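Local coordinates for cytokinesis protein 2 (Saccharomyces cerevisiae, PDB 4WPE) that mediates the cytoskeletal rearrangements needed for cytokinesis, binding phospholipids, actin filaments and the myosin II heavy chain, here as its F-BAR domain, a curved helical dimer, at the interface of chains A and B. Coordinates in Å, arbitrary orientation; residue numbers count along the deposited sequence, not the author numbering. Chains: chain A/B, Cytokinesis protein 2.

Two patches of one F-BAR dimer interface are described, the centres of their C-alpha atoms about 52 Å apart. Contact 1 joins the helices that form the body of the dimer, 37-71, 76-162 and 170-259, round an aromatic ring and a carboxylate shared by two arginines. Contact 2 lies where the N-terminal helices 11-14 and 21-35 of chain A receive the last modelled helix, 264-275, of chain B. The two share no residues. Because the interface is two-fold symmetric, each has a twin with the chains exchanged, so the four sites tie the subunits together along the length of their overlap.

Contact 1: the interface of chains A and B. Residues chain A 61, 65, 85, 89, 92, 252; chain B 40, 43, 47, 237.
B:Phe43 pushes its ring from helix 37-71 of chain B between helices 37-71 and 76-162 of chain A, in the helical body of the F-BAR dimer. A:Ile61 crosses it at about a right angle, with CG2 beyond the ring edge, 3.5 Å from B:Phe43 CD1 and displaced toward one face. A:Leu65 comes over the opposite face, its CD2 shifted toward the rim and 4.0 Å from B:Phe43 CD1. A:Val85 CG1 lies under the CE2 corner, on the same face as A:Leu65, while the tip of the ring meets the aliphatic part of A:Glu89, B:Phe43 CZ to A:Glu89 CG being 3.7 Å. The CG of B:Phe43 is anti to its backbone N (chi1 172°), which carries the ring across to chain A.

Beside the ring, A:Val85 and the selenomethionine B:Met40 meet tip to tip, the terminal methyl CE of B:Met40 lying 3.8 Å from A:Val85 CB.

Past the ring's tip the contact turns polar. B:Arg47 NE donates to carboxylate oxygen OE1 of A:Glu89 at 3.0 Å, a salt bridge across the interface. The two planes are nearly parallel but stepped, so NE comes to the syn side of OE1 from well out of the carboxylate plane and the bond is bent, 136° at the hydrogen.

Within chain A, A:Arg92 holds the same carboxylate side-on and much straighter: NH2 reaches OE1 at 2.7 Å, and NE reaches OE2 at 2.9 Å from above the carboxylate plane. The two arginines approach OE1 from opposite faces of its plane, so this oxygen takes two donors, and the double grip of A:Arg92 restrains rotation of the carboxylate. A:Arg92 NH2 also sits over one face of the B:Arg47 guanidinium, toward its rim; the shared carboxylate probably offsets the repulsion between them.

Farther out, A:Met252, also a selenomethionine, brings CE to the in-plane edge of the B:Arg47 guanidinium. B:Phe237 sets its CZ at the edge of the B:Phe43 ring, backing it within chain B.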
# COMPACT_ATOMS: atom_id res chain seq x y z
N ILE A 61 11.09 6.49 -0.70
CA ILE A 61 11.76 5.71 0.34
C ILE A 61 12.91 4.90 -0.24
O ILE A 61 14.00 4.87 0.33
CB ILE A 61 10.77 4.78 1.07
CG1 ILE A 61 9.93 5.58 2.07
CG2 ILE A 61 11.50 3.67 1.80
CD1 ILE A 61 8.82 4.79 2.73
N LEU A 65 17.04 5.02 0.24
CA LEU A 65 17.74 3.76 0.44
C LEU A 65 18.90 3.62 -0.54
O LEU A 65 19.97 3.13 -0.18
CB LEU A 65 16.79 2.58 0.31
CG LEU A 65 17.43 1.19 0.40
CD1 LEU A 65 18.22 1.04 1.69
CD2 LEU A 65 16.38 0.10 0.28
N VAL A 85 16.87 -5.91 -2.05
CA VAL A 85 15.80 -5.22 -1.33
C VAL A 85 15.42 -3.94 -2.06
O VAL A 85 14.24 -3.63 -2.23
CB VAL A 85 16.22 -4.87 0.12
CG1 VAL A 85 15.12 -4.07 0.81
CG2 VAL A 85 16.53 -6.13 0.90
N GLU A 89 11.72 -3.53 -3.98
CA GLU A 89 10.79 -2.51 -3.51
C GLU A 89 10.42 -1.50 -4.59
O GLU A 89 9.30 -1.01 -4.61
CB GLU A 89 11.38 -1.79 -2.29
CG GLU A 89 11.43 -2.65 -1.03
CD GLU A 89 10.05 -3.03 -0.53
OE1 GLU A 89 9.41 -2.20 0.15
OE2 GLU A 89 9.60 -4.16 -0.81
N ARG A 92 7.73 -3.10 -6.69
CA ARG A 92 6.41 -2.96 -6.08
C ARG A 92 5.85 -1.57 -6.34
O ARG A 92 4.68 -1.41 -6.69
CB ARG A 92 6.46 -3.22 -4.58
CG ARG A 92 6.84 -4.64 -4.20
CD ARG A 92 6.40 -4.98 -2.78
NE ARG A 92 6.92 -4.05 -1.78
CZ ARG A 92 6.19 -3.12 -1.16
NH1 ARG A 92 4.90 -2.99 -1.44
NH2 ARG A 92 6.76 -2.32 -0.27
N MSE A 252 9.43 -11.24 -3.13
CA MSE A 252 9.83 -11.66 -1.78
C MSE A 252 10.39 -13.07 -1.81
O MSE A 252 11.13 -13.47 -0.91
CB MSE A 252 8.65 -11.57 -0.81
CG MSE A 252 8.12 -10.16 -0.60
SE MSE A 252 9.41 -9.00 0.27
CE MSE A 252 8.44 -7.31 0.16
N MSE B 40 19.39 0.49 6.57
CA MSE B 40 18.22 -0.37 6.77
C MSE B 40 17.35 0.11 7.93
O MSE B 40 16.12 0.03 7.86
CB MSE B 40 18.66 -1.82 7.00
CG MSE B 40 18.99 -2.57 5.72
SE MSE B 40 17.49 -2.55 4.46
CE MSE B 40 18.33 -3.44 2.94
N PHE B 43 15.21 2.75 6.57
CA PHE B 43 14.28 2.13 5.64
C PHE B 43 13.13 1.44 6.37
O PHE B 43 11.97 1.63 6.02
CB PHE B 43 15.00 1.12 4.74
CG PHE B 43 14.07 0.32 3.87
CD1 PHE B 43 13.42 0.90 2.79
CD2 PHE B 43 13.84 -1.02 4.13
CE1 PHE B 43 12.57 0.17 1.99
CE2 PHE B 43 12.99 -1.76 3.34
CZ PHE B 43 12.35 -1.17 2.27
N ARG B 47 9.35 2.68 5.96
CA ARG B 47 8.47 1.63 5.45
C ARG B 47 7.35 1.32 6.45
O ARG B 47 6.21 1.10 6.05
CB ARG B 47 9.28 0.37 5.15
CG ARG B 47 8.46 -0.85 4.80
CD ARG B 47 7.99 -0.81 3.37
NE ARG B 47 8.03 -2.14 2.77
CZ ARG B 47 7.08 -3.06 2.92
NH1 ARG B 47 6.00 -2.78 3.64
NH2 ARG B 47 7.20 -4.25 2.34
N PHE B 237 11.46 -9.59 7.74
CA PHE B 237 10.89 -8.59 6.85
C PHE B 237 10.18 -9.25 5.67
O PHE B 237 9.01 -8.99 5.41
CB PHE B 237 12.00 -7.65 6.37
CG PHE B 237 11.59 -6.76 5.24
CD1 PHE B 237 10.79 -5.66 5.46
CD2 PHE B 237 12.06 -7.00 3.95
CE1 PHE B 237 10.43 -4.82 4.41
CE2 PHE B 237 11.71 -6.17 2.90
CZ PHE B 237 10.89 -5.08 3.13

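Contact 2: the interface of chains A and B. Residues chain A 11, 15, 25-26, 29; chain B 75, 271.
A:His29 and B:Phe271 lay their rings one on the other, planes 18° apart and centroids 3.9 Å apart, in a stack between the N-terminal part of one F-BAR subunit and the last modelled helix, 264-275, of the other. The side chains come from opposite directions, tip to tip, and overlap at their ends: CE1 of B:Phe271 stands over the centre of the imidazole, and CZ lies 3.4 Å from A:His29 CG. Both have CG anti to the backbone N (chi1 -178° for the histidine, -174° for the phenylalanine), extending each ring toward the other chain.

The A:Phe15 side chain runs at about a right angle to that of B:Phe271, though the ring planes are far from perpendicular; its tip, A:Phe15 CZ, comes to the CD2-CE2 edge, 4.0 Å from B:Phe271 CD2. A:Leu26 brings CD2 to 4.1 Å from B:Phe271 CE2; the same methyl is centred over one face of A:Phe15 and one of A:Tyr11, joining the two rings in chain A. The hydroxyl end of A:Tyr11 lies in plane at the edge of the imidazole. From chain B, B:Tyr75 puts CB 3.5 Å from A:His29 CE1, and its own ring face receives CD1 of B:Phe271.

No hydrogen bond crosses this patch. Its ring stacking and apolar packing dock helix 264-275 of one subunit against helix 21-35 of the other, probably helping to hold the dimer together.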
# COMPACT_ATOMS: atom_id res chain seq x y z
N TYR A 11 -39.11 -8.94 -16.13
CA TYR A 11 -39.71 -7.62 -15.90
C TYR A 11 -40.98 -7.42 -16.72
O TYR A 11 -41.93 -6.79 -16.26
CB TYR A 11 -38.72 -6.50 -16.23
CG TYR A 11 -37.65 -6.24 -15.19
CD1 TYR A 11 -36.93 -5.05 -15.19
CD2 TYR A 11 -37.34 -7.19 -14.22
CE1 TYR A 11 -35.94 -4.81 -14.26
CE2 TYR A 11 -36.36 -6.95 -13.28
CZ TYR A 11 -35.66 -5.76 -13.30
OH TYR A 11 -34.68 -5.52 -12.37
N PHE A 15 -45.00 -7.78 -14.00
CA PHE A 15 -45.35 -6.48 -13.41
C PHE A 15 -46.55 -5.83 -14.07
O PHE A 15 -46.50 -4.67 -14.48
CB PHE A 15 -44.14 -5.56 -13.46
CG PHE A 15 -42.99 -6.03 -12.61
CD1 PHE A 15 -42.88 -5.61 -11.30
CD2 PHE A 15 -42.06 -6.91 -13.11
CE1 PHE A 15 -41.84 -6.05 -10.51
CE2 PHE A 15 -41.01 -7.36 -12.33
CZ PHE A 15 -40.90 -6.92 -11.02
N ILE A 25 -42.57 0.49 -9.12
CA ILE A 25 -41.65 -0.42 -8.45
C ILE A 25 -40.40 -0.63 -9.30
O ILE A 25 -39.28 -0.57 -8.79
CB ILE A 25 -42.33 -1.77 -8.15
CG1 ILE A 25 -43.30 -1.62 -6.98
CG2 ILE A 25 -41.29 -2.83 -7.81
CD1 ILE A 25 -44.56 -2.44 -7.13
N LEU A 26 -40.59 -0.87 -10.60
CA LEU A 26 -39.46 -1.05 -11.51
C LEU A 26 -38.69 0.25 -11.73
O LEU A 26 -37.46 0.24 -11.75
CB LEU A 26 -39.94 -1.58 -12.86
CG LEU A 26 -40.41 -3.04 -12.88
CD1 LEU A 26 -40.72 -3.47 -14.30
CD2 LEU A 26 -39.37 -3.94 -12.25
N HIS A 29 -36.65 0.83 -8.71
CA HIS A 29 -35.53 -0.10 -8.60
C HIS A 29 -34.35 0.30 -9.49
O HIS A 29 -33.20 0.29 -9.05
CB HIS A 29 -35.98 -1.52 -8.94
CG HIS A 29 -34.90 -2.54 -8.80
ND1 HIS A 29 -34.11 -2.65 -7.66
CD2 HIS A 29 -34.45 -3.50 -9.63
CE1 HIS A 29 -33.25 -3.62 -7.81
NE2 HIS A 29 -33.43 -4.17 -9.01
N TYR B 75 -29.55 -4.40 -4.58
CA TYR B 75 -30.34 -5.63 -4.51
C TYR B 75 -29.51 -6.89 -4.68
O TYR B 75 -28.49 -6.87 -5.36
CB TYR B 75 -31.44 -5.62 -5.58
CG TYR B 75 -32.16 -6.94 -5.71
CD1 TYR B 75 -33.16 -7.29 -4.81
CD2 TYR B 75 -31.83 -7.86 -6.70
CE1 TYR B 75 -33.83 -8.50 -4.91
CE2 TYR B 75 -32.48 -9.07 -6.81
CZ TYR B 75 -33.48 -9.39 -5.91
OH TYR B 75 -34.15 -10.59 -6.00
N PHE B 271 -35.77 -11.02 -8.54
CA PHE B 271 -36.44 -9.76 -8.21
C PHE B 271 -37.90 -9.79 -8.64
O PHE B 271 -38.77 -9.31 -7.91
CB PHE B 271 -35.72 -8.58 -8.87
CG PHE B 271 -36.27 -7.23 -8.47
CD1 PHE B 271 -35.71 -6.53 -7.42
CD2 PHE B 271 -37.33 -6.67 -9.17
CE1 PHE B 271 -36.21 -5.29 -7.05
CE2 PHE B 271 -37.83 -5.43 -8.80
CZ PHE B 271 -37.27 -4.74 -7.75